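Local coordinates for protein GTP cyclohydrolase 1 type 2 homolog (Escherichia coli, Escherichia coli O157:H7, PDB 1NMO) that is a metal-binding member of the NIF3 family, forms a toroidal hexamer with dinuclear iron sites, and may help degrade radiation-damaged nucleotides, at residues A[95-98]-A[99-103]; A[218-221]-A[222-226]. All coordinates share one frame; numbering follows the deposited sequence.

Interaction 1 comes first along the chain and interaction 2 more than a hundred residues later, yet their centres lie 10 Å apart. Interaction 1 is the turn that leaves strand 92-95 of the five-stranded mixed sheet and enters helix 98-102. Interaction 2 is the start of helix 221-233, just after helix 215-218. The two meet at the iron of chain H, which binds Asp101 from one and Glu219 from the other, with water 1 as a shared ligand. Leu100 of interaction 1 also packs on Gly222, Ile223 and Leu226 of interaction 2. Two distant parts of the sequence thus each give a carboxylate to one dinuclear site, which His63, His64 and His215 complete.

Interaction 1: A[95-98]-A[99-103]; sequences GWHL and PLDAH. With FE (Fe (III) ion), chain H.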
loop_
_atom_site.group_PDB
_atom_site.type_symbol
_atom_site.label_atom_id
_atom_site.label_comp_id
_atom_site.label_asym_id
_atom_site.label_seq_id
_atom_site.Cartn_x
_atom_site.Cartn_y
_atom_site.Cartn_z
ATOM N N GLY A 95 0.125 41.162 -6.336
ATOM C CA GLY A 95 1.044 40.102 -6.757
ATOM C C GLY A 95 2.358 40.775 -7.253
ATOM O O GLY A 95 2.302 41.882 -7.828
ATOM N N TRP A 96 3.538 40.192 -6.976
ATOM C CA TRP A 96 4.815 40.653 -7.504
ATOM C C TRP A 96 5.504 39.411 -8.078
ATOM O O TRP A 96 5.872 38.493 -7.341
ATOM C CB TRP A 96 5.703 41.272 -6.435
ATOM C CG TRP A 96 5.377 42.703 -6.219
ATOM C CD1 TRP A 96 5.859 43.760 -6.922
ATOM C CD2 TRP A 96 4.384 43.241 -5.320
ATOM N NE1 TRP A 96 5.239 44.914 -6.539
ATOM C CE2 TRP A 96 4.328 44.631 -5.555
ATOM C CE3 TRP A 96 3.538 42.675 -4.331
ATOM C CZ2 TRP A 96 3.467 45.468 -4.864
ATOM C CZ3 TRP A 96 2.682 43.487 -3.640
ATOM C CH2 TRP A 96 2.645 44.893 -3.911
ATOM N N HIS A 97 5.689 39.368 -9.395
ATOM C CA HIS A 97 6.324 38.230 -10.051
ATOM C C HIS A 97 7.865 38.425 -10.132
ATOM O O HIS A 97 8.526 38.318 -9.097
ATOM C CB HIS A 97 5.683 38.021 -11.433
ATOM C CG HIS A 97 6.091 36.759 -12.127
ATOM N ND1 HIS A 97 6.595 36.752 -13.418
ATOM C CD2 HIS A 97 6.130 35.468 -11.703
ATOM C CE1 HIS A 97 6.937 35.516 -13.754
ATOM N NE2 HIS A 97 6.664 34.716 -12.736
ATOM N N LEU A 98 8.465 38.785 -11.274
ATOM C CA LEU A 98 9.947 38.819 -11.294
ATOM C C LEU A 98 10.623 39.621 -10.193
ATOM O O LEU A 98 11.671 39.185 -9.599
ATOM C CB LEU A 98 10.467 39.220 -12.694
ATOM C CG LEU A 98 9.932 38.196 -13.746
ATOM C CD1 LEU A 98 10.401 38.553 -15.171
ATOM C CD2 LEU A 98 10.399 36.794 -13.426
ATOM N N PRO A 99 10.053 40.779 -9.843
ATOM C CA PRO A 99 10.751 41.510 -8.773
ATOM C C PRO A 99 10.907 40.661 -7.525
ATOM O O PRO A 99 11.924 40.766 -6.778
ATOM C CB PRO A 99 9.868 42.748 -8.552
ATOM C CG PRO A 99 9.272 42.977 -9.958
ATOM C CD PRO A 99 8.899 41.535 -10.340
ATOM N N LEU A 100 9.937 39.787 -7.268
ATOM C CA LEU A 100 10.041 38.952 -6.033
ATOM C C LEU A 100 10.969 37.739 -6.237
ATOM O O LEU A 100 11.276 37.017 -5.299
ATOM C CB LEU A 100 8.634 38.554 -5.534
ATOM C CG LEU A 100 8.527 38.045 -4.073
ATOM C CD1 LEU A 100 9.115 39.059 -3.079
ATOM C CD2 LEU A 100 7.025 37.986 -3.769
ATOM N N ASP A 101 11.402 37.503 -7.464
ATOM C CA ASP A 101 12.401 36.455 -7.710
ATOM C C ASP A 101 13.798 37.080 -7.565
ATOM O O ASP A 101 14.651 36.568 -6.847
ATOM C CB ASP A 101 12.276 35.856 -9.146
ATOM C CG ASP A 101 11.118 34.903 -9.261
ATOM O OD1 ASP A 101 10.995 34.072 -8.331
ATOM O OD2 ASP A 101 10.310 34.989 -10.223
ATOM N N ALA A 102 13.998 38.215 -8.253
ATOM C CA ALA A 102 15.286 38.920 -8.280
ATOM C C ALA A 102 15.781 39.709 -7.055
ATOM O O ALA A 102 16.964 39.727 -6.805
ATOM C CB ALA A 102 15.348 39.821 -9.518
ATOM N N HIS A 103 14.941 40.330 -6.249
ATOM C CA HIS A 103 15.519 41.099 -5.110
ATOM C C HIS A 103 16.689 40.424 -4.330
ATOM O O HIS A 103 16.534 39.365 -3.726
ATOM C CB HIS A 103 14.394 41.519 -4.147
ATOM C CG HIS A 103 14.757 42.669 -3.275
ATOM N ND1 HIS A 103 15.098 42.514 -1.936
ATOM C CD2 HIS A 103 14.996 43.971 -3.580
ATOM C CE1 HIS A 103 15.538 43.665 -1.463
ATOM N NE2 HIS A 103 15.490 44.565 -2.441
HETATM FE FE FE H . 9.338 32.767 -9.978
HETATM O O HOH W 1 11.096 32.186 -11.464
#
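The carbonyl oxygen of Leu98 is gripped by two backbone N-H groups. Ala102 N approaches Leu98 O at 2.9 Å, in line with the carbonyl bond and with an almost straight N-H...O angle of 173°. Asp101 N lies 2.7 Å from Leu98 O, but it comes from above the carbonyl plane and its bond is more bent. One step earlier, His97 O receives Leu100 N at 2.7 Å, again from above the carbonyl plane. Asp101 N gives His97 O a second, weak bond. These bonds wind the chain into the short helix 98-102.

Pro99 fits this first turn, where a backbone N-H would have no helix carbonyl to bond; its own nitrogen carries none. Its CB lies 4.4 Å from Trp96 CD1, an oblique apolar contact at the indole. The indole NE1 itself bonds to Asn11. Leu100 sits on the chain before the turn, with its CB 3.3 Å from Trp96 O. Trp96 O also accepts a hydrogen bond from ND1 of His63, which probably orients His63, a ligand of the iron.

Asp101 points its carboxylate at the iron of chain H. CG lies beside the backbone N (chi1 -77°), and OD2 binds the metal at 2.4 Å. OD1 stands farther from the iron, at 2.7 Å, and is held by Asn108. The Leu98 side chain slants across this carboxylate, with CD2 3.7 Å from Asp101 OD2. NE2 of the His97 ring is close to Asp101 OD2 but not bonded to it, while ND1 is hydrogen-bonded to Asp21. A strand end followed by a short helical turn here presents one carboxylate to a dinuclear iron site, where His63, Glu219 and water 1 also bind this ion.

Interaction 2: A[218-221]-A[222-226]; sequences TERG and GIRAL. With FE (Fe (III) ion), chain H; FE (Fe (III) ion), chain G.
Backbone hydrogen bonds start the helix. Arg224 N reaches Arg220 O at 3.1 Å, nearly in line with the carbonyl. Ala225 N reaches Gly221 O at 2.8 Å, tilted modestly from the carbonyl plane. This is the first turn of helix 221-233, and the metal-bridging glutamate stands just before it. Asn108 accepts a bond from Gly222 N at this helix start.

Metal bonds come from Glu219. Its carboxylate bridges both irons: OE1 binds the ion of chain G and OE2 the ion of chain H, each at 2.3 Å. The chain is extended beyond CG (chi2 -164°), which carries the carboxylate away from the helix that follows. His64 and His215 share the first ion; His63, Asp101 and water 1 share the second. The site is the dinuclear metal centre of this NIF3-family protein. Thr172 hydrogen-bonds to OE2, a second-shell contact that would limit rotation of the carboxylate.

Water bonds extend the pattern. Water 2 donates to Glu219 O and accepts from Ile223 N at 3.0 Å, so it links the metal-binding residue to the helix. Water 3 donates to Gly221 O at 2.7 Å and accepts a weak bond from Arg224 NE.

Side-chain packing involves Arg224 and Ile223. The Arg224 chain bends at chi3 (46°), which folds its guanidinium back over Arg220 and Gly221. Arg220 O lies over one face of that group, offset toward its rim, and NH1 comes within 4.0 Å of Arg220 CB. The Arg220 guanidinium turns to other partners, the carbonyls of Ala217 and Leu150. Ile223 CG2 packs 3.6 Å from Arg220 O, and Phe240 of strand 237-240 touches Arg220, Ile223 and Arg224.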
loop_
_atom_site.group_PDB
_atom_site.type_symbol
_atom_site.label_atom_id
_atom_site.label_comp_id
_atom_site.label_asym_id
_atom_site.label_seq_id
_atom_site.Cartn_x
_atom_site.Cartn_y
_atom_site.Cartn_z
ATOM N N THR A 218 10.265 25.735 -4.112
ATOM C CA THR A 218 11.301 26.733 -4.203
ATOM C C THR A 218 10.866 28.202 -4.201
ATOM O O THR A 218 11.747 29.120 -4.115
ATOM C CB THR A 218 12.206 26.462 -5.438
ATOM O OG1 THR A 218 11.418 26.545 -6.655
ATOM C CG2 THR A 218 12.840 24.998 -5.320
ATOM N N GLU A 219 9.541 28.455 -4.213
ATOM C CA GLU A 219 9.065 29.835 -4.245
ATOM C C GLU A 219 8.184 30.215 -3.056
ATOM O O GLU A 219 7.167 30.964 -3.162
ATOM C CB GLU A 219 8.399 30.144 -5.601
ATOM C CG GLU A 219 9.471 29.983 -6.689
ATOM C CD GLU A 219 9.077 30.610 -7.982
ATOM O OE1 GLU A 219 7.830 30.775 -8.184
ATOM O OE2 GLU A 219 9.991 30.928 -8.787
ATOM N N ARG A 220 8.565 29.625 -1.922
ATOM C CA ARG A 220 7.940 30.005 -0.702
ATOM C C ARG A 220 8.957 31.043 -0.120
ATOM O O ARG A 220 8.567 32.010 0.526
ATOM C CB ARG A 220 7.842 28.813 0.215
ATOM C CG ARG A 220 6.788 27.837 -0.147
ATOM C CD ARG A 220 6.972 26.631 0.763
ATOM N NE ARG A 220 8.208 25.900 0.391
ATOM C CZ ARG A 220 8.567 24.732 0.923
ATOM N NH1 ARG A 220 7.811 24.156 1.855
ATOM N NH2 ARG A 220 9.660 24.134 0.502
ATOM N N GLY A 221 10.254 30.885 -0.394
ATOM C CA GLY A 221 11.182 31.815 0.264
ATOM C C GLY A 221 10.879 33.307 0.226
ATOM O O GLY A 221 10.828 33.956 1.271
ATOM N N GLY A 222 10.694 33.843 -0.986
ATOM C CA GLY A 222 10.437 35.272 -1.231
ATOM C C GLY A 222 9.217 35.904 -0.600
ATOM O O GLY A 222 9.306 36.897 0.133
ATOM N N ILE A 223 8.056 35.341 -0.887
ATOM C CA ILE A 223 6.830 35.908 -0.327
ATOM C C ILE A 223 6.855 35.770 1.197
ATOM O O ILE A 223 6.308 36.611 1.931
ATOM C CB ILE A 223 5.590 35.211 -0.981
ATOM C CG1 ILE A 223 4.322 35.890 -0.574
ATOM C CG2 ILE A 223 5.586 33.745 -0.641
ATOM C CD1 ILE A 223 3.938 35.413 0.803
ATOM N N ARG A 224 7.485 34.697 1.683
ATOM C CA ARG A 224 7.622 34.527 3.115
ATOM C C ARG A 224 8.546 35.632 3.616
ATOM O O ARG A 224 8.211 36.376 4.531
ATOM C CB ARG A 224 8.199 33.122 3.495
ATOM C CG ARG A 224 8.223 32.911 5.099
ATOM C CD ARG A 224 8.368 31.382 5.507
ATOM N NE ARG A 224 9.409 30.838 4.688
ATOM C CZ ARG A 224 9.438 29.673 4.077
ATOM N NH1 ARG A 224 8.435 28.813 4.185
ATOM N NH2 ARG A 224 10.528 29.437 3.321
ATOM N N ALA A 225 9.711 35.778 3.003
ATOM C CA ALA A 225 10.608 36.818 3.495
ATOM C C ALA A 225 9.919 38.182 3.463
ATOM O O ALA A 225 10.011 38.924 4.430
ATOM C CB ALA A 225 11.898 36.865 2.664
ATOM N N LEU A 226 9.192 38.492 2.388
ATOM C CA LEU A 226 8.564 39.799 2.281
ATOM C C LEU A 226 7.519 39.996 3.359
ATOM O O LEU A 226 7.365 41.084 3.939
ATOM C CB LEU A 226 7.982 39.963 0.849
ATOM C CG LEU A 226 7.067 41.189 0.615
ATOM C CD1 LEU A 226 7.907 42.473 0.591
ATOM C CD2 LEU A 226 6.332 41.039 -0.722
HETATM FE FE FE H . 9.338 32.767 -9.978
HETATM FE FE FE G . 6.862 30.815 -10.266
HETATM O O HOH W 2 7.650 33.719 -3.423
HETATM O O HOH W 3 11.877 32.790 3.408
HETATM O O HOH W 1 11.096 32.186 -11.464
#